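Serpin-ZX (Arabidopsis thaliana, PDB 3LE2) inhibits cysteine and serine proteases, including metacaspase-9 and RD21A, by offering its reactive centre loop for cleavage and trapping the enzyme covalently, thereby restraining programmed cell death. Local coordinates at residues Lys56-Ser61 with Thr300-Gly305. Residues are numbered along the deposited sequence; the frame is centred on the assembly and turned at random.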
loop_
_atom_site.group_PDB
_atom_site.type_symbol
_atom_site.label_atom_id
_atom_site.label_comp_id
_atom_site.label_asym_id
_atom_site.label_seq_id
_atom_site.Cartn_x
_atom_site.Cartn_y
_atom_site.Cartn_z
ATOM N N LYS A 56 -18.932 -13.226 -7.303
ATOM C CA LYS A 56 -17.967 -13.902 -6.449
ATOM C C LYS A 56 -16.783 -14.385 -7.302
ATOM O O LYS A 56 -15.614 -14.168 -6.956
ATOM C CB LYS A 56 -18.617 -15.069 -5.708
ATOM C CG LYS A 56 -17.777 -15.628 -4.569
ATOM C CD LYS A 56 -18.497 -16.749 -3.822
ATOM C CE LYS A 56 -18.826 -17.917 -4.753
ATOM N NZ LYS A 56 -19.269 -19.135 -4.015
ATOM N N ASP A 57 -17.093 -15.010 -8.437
ATOM C CA ASP A 57 -16.064 -15.592 -9.294
ATOM C C ASP A 57 -15.119 -14.555 -9.863
ATOM O O ASP A 57 -13.911 -14.779 -9.942
ATOM C CB ASP A 57 -16.692 -16.382 -10.433
ATOM C CG ASP A 57 -17.349 -17.651 -9.956
ATOM O OD1 ASP A 57 -16.915 -18.178 -8.906
ATOM O OD2 ASP A 57 -18.294 -18.116 -10.629
ATOM N N GLN A 58 -15.666 -13.417 -10.263
ATOM C CA GLN A 58 -14.839 -12.384 -10.865
ATOM C C GLN A 58 -13.856 -11.814 -9.852
ATOM O O GLN A 58 -12.725 -11.472 -10.195
ATOM C CB GLN A 58 -15.697 -11.277 -11.468
ATOM C CG GLN A 58 -14.970 -10.434 -12.479
ATOM C CD GLN A 58 -15.801 -9.253 -12.926
ATOM O OE1 GLN A 58 -16.200 -9.170 -14.089
ATOM N NE2 GLN A 58 -16.084 -8.336 -11.997
ATOM N N ILE A 59 -14.283 -11.731 -8.601
ATOM C CA ILE A 59 -13.422 -11.206 -7.553
ATOM C C ILE A 59 -12.421 -12.286 -7.152
ATOM O O ILE A 59 -11.230 -12.017 -6.992
ATOM C CB ILE A 59 -14.252 -10.726 -6.338
ATOM C CG1 ILE A 59 -15.261 -9.663 -6.772
ATOM C CG2 ILE A 59 -13.359 -10.175 -5.231
ATOM C CD1 ILE A 59 -16.287 -9.345 -5.703
ATOM N N LEU A 60 -12.912 -13.515 -7.009
ATOM C CA LEU A 60 -12.048 -14.642 -6.669
ATOM C C LEU A 60 -10.853 -14.733 -7.615
ATOM O O LEU A 60 -9.725 -14.965 -7.181
ATOM C CB LEU A 60 -12.828 -15.960 -6.693
ATOM C CG LEU A 60 -13.707 -16.250 -5.482
ATOM C CD1 LEU A 60 -14.417 -17.583 -5.648
ATOM C CD2 LEU A 60 -12.857 -16.244 -4.230
ATOM N N SER A 61 -11.106 -14.554 -8.908
ATOM C CA SER A 61 -10.050 -14.653 -9.907
ATOM C C SER A 61 -9.139 -13.434 -9.862
ATOM O O SER A 61 -7.948 -13.530 -10.158
ATOM C CB SER A 61 -10.637 -14.838 -11.310
ATOM O OG SER A 61 -11.374 -16.052 -11.386
ATOM N N THR A 300 -15.546 -5.238 -12.666
ATOM C CA THR A 300 -16.735 -4.414 -12.867
ATOM C C THR A 300 -17.943 -4.890 -12.075
ATOM O O THR A 300 -18.796 -4.088 -11.715
ATOM C CB THR A 300 -17.131 -4.408 -14.358
ATOM O OG1 THR A 300 -16.898 -5.714 -14.917
ATOM C CG2 THR A 300 -16.319 -3.381 -15.131
ATOM N N SER A 301 -18.024 -6.194 -11.812
ATOM C CA SER A 301 -19.258 -6.770 -11.262
ATOM C C SER A 301 -19.682 -6.260 -9.873
ATOM O O SER A 301 -20.874 -6.067 -9.622
ATOM C CB SER A 301 -19.234 -8.304 -11.285
ATOM O OG SER A 301 -18.385 -8.826 -10.279
ATOM N N PRO A 302 -18.722 -6.056 -8.963
ATOM C CA PRO A 302 -19.114 -5.527 -7.646
ATOM C C PRO A 302 -19.807 -4.165 -7.704
ATOM O O PRO A 302 -20.566 -3.853 -6.793
ATOM C CB PRO A 302 -17.780 -5.416 -6.911
ATOM C CG PRO A 302 -16.908 -6.477 -7.582
ATOM C CD PRO A 302 -17.291 -6.403 -9.021
ATOM N N PHE A 303 -19.564 -3.391 -8.761
ATOM C CA PHE A 303 -20.078 -2.023 -8.887
ATOM C C PHE A 303 -21.245 -1.886 -9.865
ATOM O O PHE A 303 -21.695 -0.780 -10.158
ATOM C CB PHE A 303 -18.932 -1.092 -9.294
ATOM C CG PHE A 303 -17.675 -1.358 -8.536
ATOM C CD1 PHE A 303 -17.476 -0.791 -7.281
ATOM C CD2 PHE A 303 -16.718 -2.225 -9.039
ATOM C CE1 PHE A 303 -16.327 -1.066 -6.552
ATOM C CE2 PHE A 303 -15.565 -2.504 -8.319
ATOM C CZ PHE A 303 -15.371 -1.922 -7.067
ATOM N N SER A 304 -21.728 -3.015 -10.369
ATOM C CA SER A 304 -22.841 -3.023 -11.306
ATOM C C SER A 304 -24.061 -3.636 -10.642
ATOM O O SER A 304 -23.943 -4.576 -9.855
ATOM C CB SER A 304 -22.479 -3.824 -12.559
ATOM O OG SER A 304 -23.615 -4.021 -13.381
ATOM N N GLY A 305 -25.235 -3.100 -10.953
ATOM C CA GLY A 305 -26.461 -3.630 -10.394
ATOM C C GLY A 305 -26.745 -4.996 -10.974
ATOM O O GLY A 305 -27.494 -5.782 -10.396
#
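Gln58 reaches out from its helix to the short 3-10 turn that opens at Ser301, and its side chain carries most of this contact. Its first carbon, Gln58 CB, lies 3.8 Å from Ser301 OG. CG stands anti to the backbone N (chi1 -161°), and chi2, also anti (-173°), keeps the chain extended out to CD. Gln58 CD comes up against the same serine, 3.7 Å from Ser301 OG. The amide then ends beside the first residues of the turn. Its two terminal atoms are probably exchanged in the model: as built, Gln58 NE2 sits 2.9 Å from Ser301 N, two nitrogens that would both be donors. Turning the amide over would bring its oxygen to the backbone N-H groups of Thr300 and Ser301 and to the Ser301 hydroxyl, where a hydrogen bond may form. Ser301 OG meets the glutamine because it stands between its own backbone N and carbonyl carbon (chi1 75°).

One residue along the helix, Ile59 makes the apolar half of the contact. Ile59 CD1 presses on Pro302 CG at 3.5 Å, tighter than usual for two carbons. The two side chains lie alongside, pointing opposite ways. The turn itself is closed by a backbone hydrogen bond from Phe303 N to Thr300 O (3.1 Å).

Ile59 and Pro302 both also touch Ile47, so helix 37-49 packs against this apolar pair, while Leu299 lies against Gln58 and Ile59. Leu60, on the face of its helix turned from the loop, touches Leu71 of helix 68-83; beyond Pro302, Phe303 rests on helix 291-296. Pro302 is hydrogen-bonded through its backbone to Val324, just ahead of strand 326-335, which in the serpin fold belongs to the central sheet and leads into the reactive centre loop.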